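Local coordinates for protein VMB-1 (PDB 6JV4) that probably hydrolyses the beta-lactam ring of antibiotics to give a substituted beta-amino acid, working as a subclass B1 metallo-beta-lactamase with zinc ions as cofactor, at residues Val80-Glu85 with Gly161-Lys166; Glu31-Ile36 with Leu173-Asp178; Ser136-Gly141 with Asn193-Ala198; His84-Gly89 with Pro203-Val208; Asp53-Trp56 with Gly60-Gln63. One frame throughout, in Å; residues are numbered along the deposited sequence.

How the interactions relate
From the N terminus, interaction 2 opens first, at Glu31-Ile36, and closes its loop at Leu173-Asp178. Within that span lie interaction 5, between Asp53-Trp56 and Gly60-Gln63, and interaction 1, joining Val80-Glu85 to Gly161-Lys166. Interaction 4 overlaps interaction 1 at its first segment, sharing His84 and Glu85, but closes later, at Pro203-Val208, and crosses interaction 2. Interaction 3 falls inside the span of interaction 4 and crosses interactions 1 and 2. Interactions 1 and 4 tie the two sheets through the zinc ions, interaction 5 packs a loop on helix 58-70, interaction 3 joins strand 135-138 to the end of helix 184-194, and interaction 2 joins the tip between strands 21-30 and 36-45 to the loop before that helix.

Interaction 1: residues Val80-Glu85 with Gly161-Lys166; sequences VTHFHE and GGCFVK. With ZN (zinc ion), chain E; ZN (zinc ion), chain F.
With CG of His82 set between its backbone N and carbonyl carbon (chi1 73°) and SG of Cys163 lying beside its own backbone N (chi1 -66°), the two side chains converge on the dinuclear zinc centre from the two segments. His82 CE1 comes within 3.4 Å of Cys163 CB. The sulfur takes an oblique position: SG is 4.5 Å from the centroid of the His82 ring, along a line 70° off the ring normal. Each residue serves a different metal. His82 NE2 holds one zinc at 2.1 Å, and His84 ND1, which lies in the plane of the His82 ring at its edge, binds the same ion; His144 adds a third histidine. Cys163 SG binds the second zinc, which Asp86 and His205 share. No direct hydrogen bond joins the segments, but one water links them. It donates to Thr81 OG1 at 2.7 Å, accepts from Cys163 N at 2.9 Å, and receives a weak bond from His82 ND1, thereby tying the non-metal nitrogen of the imidazole to the backbone opposite. Thr81 OG1 is also hydrogen-bonded to Asp53 OD1, which adds a further link behind the water. Val80-Glu85 leads from strand 74-79 into helix 85-88, and Gly161-Lys166 turns twice on leaving strand 158-162, where Phe164 packs on helix 184-194 and Val165 on helix 212-226.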
# COMPACT_ATOMS: atom_id res chain seq x y z
N VAL A 80 -4.15 5.21 2.55
CA VAL A 80 -3.02 5.34 1.59
C VAL A 80 -1.73 5.08 2.36
O VAL A 80 -1.61 5.54 3.52
CB VAL A 80 -3.01 6.70 0.87
CG1 VAL A 80 -4.33 6.93 0.15
CG2 VAL A 80 -2.67 7.85 1.76
N THR A 81 -0.83 4.29 1.79
CA THR A 81 0.30 3.74 2.56
C THR A 81 1.55 4.59 2.40
O THR A 81 2.50 4.31 3.17
CB THR A 81 0.49 2.25 2.28
OG1 THR A 81 0.77 2.03 0.90
CG2 THR A 81 -0.73 1.48 2.75
N HIS A 82 1.59 5.51 1.44
CA HIS A 82 2.64 6.56 1.44
C HIS A 82 2.24 7.68 0.50
O HIS A 82 1.19 7.57 -0.11
CB HIS A 82 4.04 6.05 1.18
CG HIS A 82 4.37 5.62 -0.19
ND1 HIS A 82 3.87 4.47 -0.73
CD2 HIS A 82 5.24 6.13 -1.11
CE1 HIS A 82 4.41 4.28 -1.93
NE2 HIS A 82 5.21 5.32 -2.20
N PHE A 83 3.00 8.78 0.53
CA PHE A 83 2.54 10.03 -0.12
C PHE A 83 2.71 9.99 -1.64
O PHE A 83 2.14 10.90 -2.29
CB PHE A 83 3.24 11.25 0.48
CG PHE A 83 4.64 11.49 0.01
CD1 PHE A 83 5.69 10.76 0.52
CD2 PHE A 83 4.91 12.48 -0.94
CE1 PHE A 83 7.00 11.00 0.12
CE2 PHE A 83 6.22 12.70 -1.34
CZ PHE A 83 7.26 12.01 -0.78
N HIS A 84 3.47 9.05 -2.20
CA HIS A 84 3.68 8.98 -3.67
C HIS A 84 2.35 8.69 -4.39
O HIS A 84 1.43 8.07 -3.83
CB HIS A 84 4.76 7.97 -4.05
CG HIS A 84 6.15 8.34 -3.67
ND1 HIS A 84 7.15 7.39 -3.57
CD2 HIS A 84 6.72 9.51 -3.35
CE1 HIS A 84 8.28 7.98 -3.25
NE2 HIS A 84 8.05 9.29 -3.11
N GLU A 85 2.29 8.99 -5.70
CA GLU A 85 1.07 8.88 -6.54
C GLU A 85 0.62 7.42 -6.72
O GLU A 85 -0.57 7.21 -6.86
CB GLU A 85 1.35 9.49 -7.92
CG GLU A 85 0.13 9.54 -8.82
CD GLU A 85 0.48 9.75 -10.29
OE1 GLU A 85 1.65 10.10 -10.59
OE2 GLU A 85 -0.42 9.59 -11.11
N GLY A 161 2.55 -4.79 2.32
CA GLY A 161 3.83 -4.11 2.55
C GLY A 161 3.93 -2.77 1.84
O GLY A 161 4.63 -1.86 2.32
N GLY A 162 3.20 -2.61 0.75
CA GLY A 162 3.32 -1.41 -0.07
C GLY A 162 4.73 -1.22 -0.55
O GLY A 162 5.51 -2.22 -0.65
N CYS A 163 5.12 0.00 -0.85
CA CYS A 163 6.45 0.22 -1.47
C CYS A 163 7.61 0.06 -0.49
O CYS A 163 8.75 0.03 -0.95
CB CYS A 163 6.47 1.53 -2.22
SG CYS A 163 5.32 1.41 -3.62
N PHE A 164 7.33 -0.08 0.81
CA PHE A 164 8.32 -0.47 1.82
C PHE A 164 8.84 -1.88 1.58
O PHE A 164 9.96 -2.20 2.13
CB PHE A 164 7.60 -0.41 3.17
CG PHE A 164 8.42 -0.72 4.39
CD1 PHE A 164 9.37 0.18 4.84
CD2 PHE A 164 8.19 -1.88 5.11
CE1 PHE A 164 10.10 -0.07 5.99
CE2 PHE A 164 8.97 -2.16 6.21
CZ PHE A 164 9.90 -1.25 6.68
N VAL A 165 8.08 -2.72 0.88
CA VAL A 165 8.51 -4.13 0.60
C VAL A 165 8.73 -4.30 -0.90
O VAL A 165 7.83 -3.99 -1.70
CB VAL A 165 7.52 -5.17 1.16
CG1 VAL A 165 7.95 -6.59 0.85
CG2 VAL A 165 7.30 -4.93 2.65
N LYS A 166 9.92 -4.80 -1.26
CA LYS A 166 10.23 -5.11 -2.68
C LYS A 166 9.83 -6.56 -2.96
O LYS A 166 9.72 -7.38 -2.05
CB LYS A 166 11.73 -4.92 -2.93
CG LYS A 166 12.29 -3.56 -2.54
CD LYS A 166 11.57 -2.39 -3.19
CE LYS A 166 11.75 -2.27 -4.68
NZ LYS A 166 11.15 -1.01 -5.19
ZN ZN E . 6.84 5.42 -3.56
ZN ZN F . 5.99 2.49 -5.59
O HOH W 1 3.44 2.02 0.36

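Interaction 2: residues Glu31-Ile36 with Leu173-Asp178; sequences EPWGLI and LGYTGD
Beside the packing of Trp33 on Gly174 and Tyr175, Asp178 OD2 is hydrogen-bonded to His84 NE2, which lies outside the two segments. Asp178 is thus a second-shell partner of a zinc-bound histidine and would be expected to orient and polarise its imidazole. The same OD2 lies in the plane of the Tyr175 ring, at its edge, while Gly177 N stands 3.4 Å above the centre of that ring. Across the contact itself there is no hydrogen bond, and packing does the work. The six-membered part of the indole leans on the backbone: Trp33 CZ2 is 3.3 Å from Gly174 C, and Trp33 CH2 is 3.3 Å from Tyr175 CA and 3.5 Å from Tyr175 CB. One indole face carries Gly174 CA 3.6 Å above its plane, toward the rim, and the opposite face carries Pro32 CD, also toward the rim; the peptide bond before Pro32 is cis. With CG beside its backbone N (chi1 -65°), Trp33 swings the indole toward Gly174 and Tyr175. Trp33 and Gly34 form a classic beta bulge facing Val30. Tyr175 N is hydrogen-bonded to a citrate, probably from the crystallisation liquor, that lies by the metal site. This hairpin tip between strands 21-30 and 36-45 probably corresponds to the flexible active-site flap of B1 enzymes, and it meets the loop that runs from strand 158-162 to helix 184-194.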
# COMPACT_ATOMS: atom_id res chain seq x y z
N GLU A 31 10.62 6.07 -15.43
CA GLU A 31 12.07 6.08 -15.75
C GLU A 31 12.85 6.15 -14.44
O GLU A 31 12.47 6.86 -13.50
CB GLU A 31 12.37 7.30 -16.64
CG GLU A 31 11.86 7.12 -18.07
CD GLU A 31 12.51 5.90 -18.69
OE1 GLU A 31 13.75 5.89 -18.72
OE2 GLU A 31 11.81 4.92 -19.04
N PRO A 32 14.01 5.50 -14.36
CA PRO A 32 14.53 4.66 -15.45
C PRO A 32 14.19 3.17 -15.42
O PRO A 32 14.79 2.43 -16.19
CB PRO A 32 16.03 4.77 -15.17
CG PRO A 32 16.09 4.71 -13.65
CD PRO A 32 14.96 5.62 -13.24
N TRP A 33 13.25 2.72 -14.59
CA TRP A 33 13.00 1.26 -14.43
C TRP A 33 12.11 0.70 -15.54
O TRP A 33 12.02 -0.51 -15.60
CB TRP A 33 12.37 0.94 -13.09
CG TRP A 33 13.36 1.28 -12.05
CD1 TRP A 33 14.52 0.64 -11.73
CD2 TRP A 33 13.36 2.52 -11.37
NE1 TRP A 33 15.20 1.37 -10.79
CE2 TRP A 33 14.51 2.53 -10.57
CE3 TRP A 33 12.45 3.57 -11.35
CZ2 TRP A 33 14.82 3.61 -9.76
CZ3 TRP A 33 12.75 4.63 -10.53
CH2 TRP A 33 13.90 4.63 -9.74
N GLY A 34 11.38 1.54 -16.26
CA GLY A 34 10.46 1.09 -17.31
C GLY A 34 9.07 0.77 -16.78
O GLY A 34 8.67 1.37 -15.80
N LEU A 35 8.37 -0.17 -17.41
CA LEU A 35 6.99 -0.53 -17.00
C LEU A 35 7.05 -1.28 -15.68
O LEU A 35 7.79 -2.30 -15.55
CB LEU A 35 6.34 -1.38 -18.09
CG LEU A 35 5.91 -0.65 -19.35
CD1 LEU A 35 5.57 -1.68 -20.40
CD2 LEU A 35 4.77 0.28 -19.09
N ILE A 36 6.31 -0.80 -14.70
CA ILE A 36 6.22 -1.53 -13.40
C ILE A 36 4.75 -1.64 -12.98
O ILE A 36 3.96 -0.74 -13.23
CB ILE A 36 7.11 -0.89 -12.33
CG1 ILE A 36 6.72 0.55 -12.05
CG2 ILE A 36 8.58 -1.02 -12.72
CD1 ILE A 36 7.44 1.18 -10.85
N LEU A 173 16.45 -1.34 -4.90
CA LEU A 173 15.38 -0.73 -4.08
C LEU A 173 14.42 0.09 -4.94
O LEU A 173 13.44 0.56 -4.42
CB LEU A 173 16.00 0.14 -3.00
CG LEU A 173 16.78 -0.62 -1.91
CD1 LEU A 173 17.51 0.36 -1.06
CD2 LEU A 173 15.84 -1.53 -1.10
N GLY A 174 14.66 0.22 -6.24
CA GLY A 174 13.84 1.12 -7.05
C GLY A 174 14.09 2.56 -6.67
O GLY A 174 15.25 2.93 -6.41
N TYR A 175 13.03 3.38 -6.71
CA TYR A 175 13.21 4.83 -6.56
C TYR A 175 13.60 5.16 -5.12
O TYR A 175 12.80 4.91 -4.19
CB TYR A 175 11.95 5.59 -6.94
CG TYR A 175 12.09 7.07 -6.71
CD1 TYR A 175 13.01 7.80 -7.43
CD2 TYR A 175 11.36 7.72 -5.73
CE1 TYR A 175 13.11 9.16 -7.26
CE2 TYR A 175 11.46 9.07 -5.52
CZ TYR A 175 12.32 9.81 -6.31
OH TYR A 175 12.48 11.15 -6.09
N THR A 176 14.77 5.77 -4.93
CA THR A 176 15.27 6.06 -3.57
C THR A 176 15.39 7.54 -3.32
O THR A 176 15.92 7.90 -2.25
CB THR A 176 16.60 5.35 -3.28
OG1 THR A 176 17.55 5.78 -4.26
CG2 THR A 176 16.46 3.85 -3.29
N GLY A 177 14.81 8.39 -4.20
CA GLY A 177 14.90 9.85 -4.01
C GLY A 177 14.38 10.30 -2.69
O GLY A 177 14.83 11.33 -2.17
N ASP A 178 13.34 9.63 -2.15
CA ASP A 178 12.69 10.01 -0.90
C ASP A 178 12.94 8.95 0.18
O ASP A 178 12.35 9.06 1.28
CB ASP A 178 11.18 10.20 -1.11
CG ASP A 178 10.87 11.37 -2.03
OD1 ASP A 178 11.53 12.41 -1.82
OD2 ASP A 178 9.98 11.24 -2.87

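Interaction 3: residues Ser136-Gly141 with Asn193-Ala198; sequences SVFYPG and NRYPDA
In the alpha-beta/beta-alpha sandwich of metallo-beta-lactamases, helix 184-194 packs against the five-stranded sheet, and here its C-terminal end meets strand 135-138 through a cation-pi stack. Arg194 lies over one face of Phe138 with the guanidinium and ring planes only 5° apart and their centres 4.4 Å from each other. The stack is offset. CD rather than CZ stands over the middle of the ring: Arg194 CD is 3.5 Å from the Phe138 centroid, just 2° from the ring normal, a CH-pi contact. From there the guanidinium slides outward, bringing Arg194 NE to 3.6 Å from Phe138 CD1. Extended torsions from CG to NE let the arginine span the gap from the helix, and the Phe138 ring, its CG anti to the backbone N (chi1 177°), presents a face to it. Pro140 N lies over the opposite face, 4.0 Å above the plane. Tyr195, the first residue to leave helical geometry, adds its hydroxyl at the base of the phenylalanine, with Tyr195 OH 3.3 Å from Phe138 CB. The Tyr195 ring also meets Trp152 of strand 150-153. The far end of the arginine is linked back to the strand by a water, which donates to Val137 O at 2.8 Å and accepts from Arg194 NH2 at 3.2 Å.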
# COMPACT_ATOMS: atom_id res chain seq x y z
N SER A 136 -5.24 -3.62 10.39
CA SER A 136 -4.43 -2.87 11.36
C SER A 136 -3.29 -2.16 10.63
O SER A 136 -2.52 -2.85 9.96
CB SER A 136 -3.85 -3.80 12.40
OG SER A 136 -4.92 -4.54 12.99
N VAL A 137 -3.19 -0.87 10.80
CA VAL A 137 -2.05 -0.06 10.29
C VAL A 137 -0.90 -0.12 11.27
O VAL A 137 -1.10 -0.04 12.51
CB VAL A 137 -2.49 1.39 10.06
CG1 VAL A 137 -1.30 2.31 9.85
CG2 VAL A 137 -3.45 1.46 8.90
N PHE A 138 0.31 -0.31 10.76
CA PHE A 138 1.52 -0.25 11.58
C PHE A 138 2.54 0.64 10.88
O PHE A 138 2.83 0.42 9.71
CB PHE A 138 2.14 -1.62 11.81
CG PHE A 138 3.43 -1.61 12.58
CD1 PHE A 138 3.49 -1.15 13.89
CD2 PHE A 138 4.59 -2.11 12.04
CE1 PHE A 138 4.68 -1.17 14.60
CE2 PHE A 138 5.76 -2.19 12.77
CZ PHE A 138 5.83 -1.70 14.06
N TYR A 139 3.05 1.65 11.59
CA TYR A 139 4.18 2.47 11.10
C TYR A 139 5.49 1.89 11.62
O TYR A 139 5.77 2.02 12.84
CB TYR A 139 4.07 3.91 11.58
CG TYR A 139 5.23 4.74 11.10
CD1 TYR A 139 5.54 4.88 9.76
CD2 TYR A 139 6.04 5.39 12.02
CE1 TYR A 139 6.61 5.65 9.33
CE2 TYR A 139 7.14 6.13 11.61
CZ TYR A 139 7.44 6.27 10.26
OH TYR A 139 8.56 7.00 9.91
N PRO A 140 6.35 1.32 10.75
CA PRO A 140 7.58 0.66 11.21
C PRO A 140 8.80 1.59 11.33
O PRO A 140 9.84 1.20 11.81
CB PRO A 140 7.76 -0.37 10.08
CG PRO A 140 7.36 0.38 8.86
CD PRO A 140 6.13 1.12 9.31
N GLY A 141 8.66 2.82 10.83
CA GLY A 141 9.78 3.73 10.62
C GLY A 141 10.05 3.96 9.15
O GLY A 141 9.41 3.34 8.28
N ASN A 193 9.66 -8.84 13.09
CA ASN A 193 9.42 -9.29 14.49
C ASN A 193 7.93 -9.30 14.79
O ASN A 193 7.42 -10.14 15.57
CB ASN A 193 10.18 -8.37 15.43
CG ASN A 193 11.67 -8.57 15.41
OD1 ASN A 193 12.17 -9.51 14.81
ND2 ASN A 193 12.38 -7.67 16.02
N ARG A 194 7.19 -8.36 14.23
CA ARG A 194 5.75 -8.17 14.54
C ARG A 194 4.88 -9.21 13.85
O ARG A 194 3.82 -9.55 14.41
CB ARG A 194 5.33 -6.74 14.20
CG ARG A 194 3.93 -6.37 14.65
CD ARG A 194 3.69 -4.89 14.41
NE ARG A 194 2.36 -4.47 14.78
CZ ARG A 194 2.03 -4.04 15.99
NH1 ARG A 194 2.95 -4.01 16.95
NH2 ARG A 194 0.80 -3.64 16.24
N TYR A 195 5.27 -9.70 12.66
CA TYR A 195 4.42 -10.56 11.82
C TYR A 195 5.18 -11.82 11.42
O TYR A 195 5.25 -12.17 10.24
CB TYR A 195 3.90 -9.81 10.60
CG TYR A 195 3.25 -8.49 10.92
CD1 TYR A 195 2.02 -8.42 11.52
CD2 TYR A 195 3.88 -7.31 10.57
CE1 TYR A 195 1.44 -7.20 11.83
CE2 TYR A 195 3.30 -6.10 10.83
CZ TYR A 195 2.08 -6.03 11.46
OH TYR A 195 1.46 -4.86 11.75
N PRO A 196 5.62 -12.65 12.41
CA PRO A 196 6.23 -13.94 12.08
C PRO A 196 5.23 -14.91 11.45
O PRO A 196 5.66 -15.87 10.83
CB PRO A 196 6.69 -14.43 13.47
CG PRO A 196 5.70 -13.86 14.40
CD PRO A 196 5.54 -12.43 13.86
N ASP A 197 3.93 -14.64 11.64
CA ASP A 197 2.80 -15.46 11.17
C ASP A 197 2.29 -14.99 9.80
O ASP A 197 1.27 -15.49 9.36
CB ASP A 197 1.69 -15.47 12.21
CG ASP A 197 1.19 -14.13 12.71
OD1 ASP A 197 1.91 -13.09 12.62
OD2 ASP A 197 0.09 -14.13 13.26
N ALA A 198 2.93 -14.00 9.16
CA ALA A 198 2.50 -13.58 7.81
C ALA A 198 2.53 -14.78 6.84
O ALA A 198 3.57 -15.44 6.73
CB ALA A 198 3.37 -12.44 7.32
O HOH W 2 -1.16 -2.29 14.14

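Interaction 4: residues His84-Gly89 with Pro203-Val208; sequences HEDASG and PGHGEV. With ZN (zinc ion), chain F; ZN (zinc ion), chain E.
Asp86 stands in the first turn of helix 85-88, whereas His205 is an extended residue of the loop just beyond strand 200-203, so a helix start faces a strand end. His84 is the N-cap, and its carbonyl O accepts from Ala87 N at 3.1 Å and Ser88 N at 3.0 Å, fixing the short helix that carries Asp86. The aspartate turns CG between its backbone N and carbonyl carbon (chi1 59°), which aims the carboxylate at the loop. Asp86 OD2 and His205 NE2 then both bind one zinc, each at 2.1 Å, and sit 3.0 Å apart as neighbouring ligands rather than as a hydrogen-bonded pair. The carboxylate approaches the imidazole edge near its plane, the two planes differing by 12°. Asp86 OD1 remains 3.6 Å from the metal, so OD2 alone coordinates it. His205 ND1 is hydrogen-bonded to Gly37 O, which fixes the rotation of its ring. A water 2.9 Å from both Asp86 OD2 and Gly204 O bridges the segments, though it cannot serve every acceptor around it at once. With Cys163 as third protein ligand, this is the Asp-Cys-His zinc site of B1 metallo-beta-lactamases, its aspartate supplied by the family's His-X-His-X-Asp motif.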
# COMPACT_ATOMS: atom_id res chain seq x y z
N HIS A 84 3.47 9.05 -2.20
CA HIS A 84 3.68 8.98 -3.67
C HIS A 84 2.35 8.69 -4.39
O HIS A 84 1.43 8.07 -3.83
CB HIS A 84 4.76 7.97 -4.05
CG HIS A 84 6.15 8.34 -3.67
ND1 HIS A 84 7.15 7.39 -3.57
CD2 HIS A 84 6.72 9.51 -3.35
CE1 HIS A 84 8.28 7.98 -3.25
NE2 HIS A 84 8.05 9.29 -3.11
N GLU A 85 2.29 8.99 -5.70
CA GLU A 85 1.07 8.88 -6.54
C GLU A 85 0.62 7.42 -6.72
O GLU A 85 -0.57 7.21 -6.86
CB GLU A 85 1.35 9.49 -7.92
CG GLU A 85 0.13 9.54 -8.82
CD GLU A 85 0.48 9.75 -10.29
OE1 GLU A 85 1.65 10.10 -10.59
OE2 GLU A 85 -0.42 9.59 -11.11
N ASP A 86 1.51 6.43 -6.69
CA ASP A 86 1.04 5.02 -6.82
C ASP A 86 0.20 4.57 -5.61
O ASP A 86 -0.50 3.55 -5.71
CB ASP A 86 2.20 4.05 -7.09
CG ASP A 86 3.29 4.01 -6.06
OD1 ASP A 86 3.42 4.97 -5.25
OD2 ASP A 86 4.04 3.01 -6.10
N ALA A 87 0.36 5.23 -4.46
CA ALA A 87 -0.39 4.86 -3.24
C ALA A 87 -1.55 5.83 -3.03
O ALA A 87 -2.58 5.35 -2.59
CB ALA A 87 0.54 4.83 -2.06
N SER A 88 -1.35 7.13 -3.28
CA SER A 88 -2.25 8.20 -2.77
C SER A 88 -2.86 9.01 -3.92
O SER A 88 -3.50 10.02 -3.65
CB SER A 88 -1.52 9.10 -1.81
OG SER A 88 -0.61 9.86 -2.54
N GLY A 89 -2.65 8.58 -5.17
CA GLY A 89 -2.96 9.43 -6.33
C GLY A 89 -4.41 9.88 -6.41
O GLY A 89 -4.65 11.00 -6.89
N PRO A 203 3.92 -6.86 -2.02
CA PRO A 203 4.77 -5.72 -2.26
C PRO A 203 4.01 -4.69 -3.10
O PRO A 203 3.04 -5.00 -3.76
CB PRO A 203 5.95 -6.30 -2.99
CG PRO A 203 5.30 -7.36 -3.88
CD PRO A 203 4.20 -7.94 -3.00
N GLY A 204 4.48 -3.44 -3.00
CA GLY A 204 3.90 -2.34 -3.79
C GLY A 204 4.01 -2.58 -5.27
O GLY A 204 3.11 -2.11 -6.03
N HIS A 205 5.10 -3.18 -5.71
CA HIS A 205 5.34 -3.56 -7.13
C HIS A 205 5.74 -5.01 -7.22
O HIS A 205 6.43 -5.50 -6.31
CB HIS A 205 6.44 -2.67 -7.76
CG HIS A 205 6.18 -1.22 -7.57
ND1 HIS A 205 5.15 -0.58 -8.21
CD2 HIS A 205 6.74 -0.29 -6.77
CE1 HIS A 205 5.07 0.66 -7.79
NE2 HIS A 205 6.00 0.86 -6.93
N GLY A 206 5.46 -5.69 -8.33
CA GLY A 206 5.91 -7.07 -8.49
C GLY A 206 5.03 -8.13 -7.82
O GLY A 206 3.89 -7.85 -7.44
N GLU A 207 5.52 -9.36 -7.83
CA GLU A 207 4.75 -10.55 -7.43
C GLU A 207 4.59 -10.59 -5.92
O GLU A 207 5.56 -10.35 -5.17
CB GLU A 207 5.40 -11.86 -7.88
CG GLU A 207 5.37 -12.09 -9.36
CD GLU A 207 6.29 -13.24 -9.77
OE1 GLU A 207 7.31 -12.97 -10.47
OE2 GLU A 207 6.02 -14.38 -9.32
N VAL A 208 3.42 -11.03 -5.52
CA VAL A 208 3.16 -11.38 -4.10
C VAL A 208 4.08 -12.55 -3.75
O VAL A 208 4.42 -13.37 -4.63
CB VAL A 208 1.69 -11.71 -3.84
CG1 VAL A 208 0.80 -10.56 -4.26
CG2 VAL A 208 1.22 -13.01 -4.49
ZN ZN F . 5.99 2.49 -5.59
ZN ZN E . 6.84 5.42 -3.56
O HOH W 3 2.55 0.64 -5.50

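Interaction 5: residues Asp53-Trp56 with Gly60-Gln63; sequences DTPW and GTKQ
This is a buried loop-to-helix packing contact, local in sequence, where the chain leaving strand 48-52 folds against the first turns of helix 58-70. Pro55 and Thr61 carry it, their CA atoms 5.3 Å apart and their side chains crossing at about a right angle. The threonine hydroxyl oxygen sits over one face of the Pro55 ring: Thr61 OG1 is 3.3 Å from Pro55 CD and 3.6 Å from Pro55 CB. Thr61 places OG1 beside its backbone N (chi1 -55°), the branch that faces the loop, while CG2 is anti to that N. Thr54 CB approaches the same oxygen at 3.9 Å. Gly60, having no side chain, lets Pro55 CB settle 3.9 Å from its carbonyl carbon. Nothing across the contact is hydrogen-bonded; Pro55 O lies 3.5 Å from Thr61 OG1, but at a poor angle. The hydroxyl is engaged instead with Asp90 OD2 and Thr57 O, and Thr54 OG1 with Asp90 N, so Asp90 serves both segments. Shape and van der Waals packing thus join proline to helix, while the polarity of the buried Thr61 hydroxyl is satisfied by partners outside the contact.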
# COMPACT_ATOMS: atom_id res chain seq x y z
N ASP A 53 -4.52 1.67 -0.67
CA ASP A 53 -3.95 2.37 -1.84
C ASP A 53 -5.05 2.52 -2.91
O ASP A 53 -5.96 1.68 -3.01
CB ASP A 53 -2.67 1.74 -2.36
CG ASP A 53 -1.45 1.92 -1.46
OD1 ASP A 53 -1.56 2.59 -0.36
OD2 ASP A 53 -0.34 1.53 -1.94
N THR A 54 -4.93 3.58 -3.69
CA THR A 54 -5.72 3.75 -4.93
C THR A 54 -4.95 3.12 -6.08
O THR A 54 -3.70 3.11 -6.12
CB THR A 54 -6.07 5.22 -5.14
OG1 THR A 54 -4.89 6.03 -5.19
CG2 THR A 54 -6.98 5.78 -4.07
N PRO A 55 -5.68 2.63 -7.10
CA PRO A 55 -5.09 2.31 -8.38
C PRO A 55 -4.31 3.51 -8.94
O PRO A 55 -4.58 4.65 -8.59
CB PRO A 55 -6.30 2.00 -9.26
CG PRO A 55 -7.27 1.43 -8.27
CD PRO A 55 -7.14 2.35 -7.08
N TRP A 56 -3.30 3.22 -9.75
CA TRP A 56 -2.31 4.24 -10.20
C TRP A 56 -2.89 5.22 -11.22
O TRP A 56 -2.32 6.30 -11.38
CB TRP A 56 -1.09 3.50 -10.72
CG TRP A 56 0.19 4.23 -10.59
CD1 TRP A 56 0.44 5.54 -10.30
CD2 TRP A 56 1.47 3.60 -10.75
NE1 TRP A 56 1.79 5.75 -10.25
CE2 TRP A 56 2.44 4.59 -10.53
CE3 TRP A 56 1.85 2.30 -11.06
CZ2 TRP A 56 3.79 4.30 -10.60
CZ3 TRP A 56 3.20 2.03 -11.15
CH2 TRP A 56 4.13 3.01 -10.89
N GLY A 60 -8.64 3.87 -13.55
CA GLY A 60 -8.66 2.60 -12.79
C GLY A 60 -9.41 2.77 -11.48
O GLY A 60 -10.13 1.83 -11.12
N THR A 61 -9.23 3.87 -10.74
CA THR A 61 -9.94 4.09 -9.46
C THR A 61 -11.46 4.17 -9.72
O THR A 61 -12.27 3.52 -9.00
CB THR A 61 -9.41 5.32 -8.72
OG1 THR A 61 -8.00 5.15 -8.55
CG2 THR A 61 -10.13 5.52 -7.41
N LYS A 62 -11.85 4.87 -10.77
CA LYS A 62 -13.29 4.96 -11.11
C LYS A 62 -13.82 3.56 -11.46
O LYS A 62 -14.92 3.19 -10.99
CB LYS A 62 -13.50 5.93 -12.27
CG LYS A 62 -13.34 7.38 -11.87
CD LYS A 62 -13.58 8.34 -13.01
CE LYS A 62 -13.45 9.77 -12.53
NZ LYS A 62 -13.88 10.73 -13.57
N GLN A 63 -13.05 2.78 -12.22
CA GLN A 63 -13.45 1.40 -12.60
C GLN A 63 -13.55 0.52 -11.35
O GLN A 63 -14.50 -0.31 -11.24
CB GLN A 63 -12.48 0.81 -13.61
CG GLN A 63 -12.55 1.50 -14.97
CD GLN A 63 -11.28 1.25 -15.75
OE1 GLN A 63 -10.42 0.47 -15.36
NE2 GLN A 63 -11.14 1.91 -16.91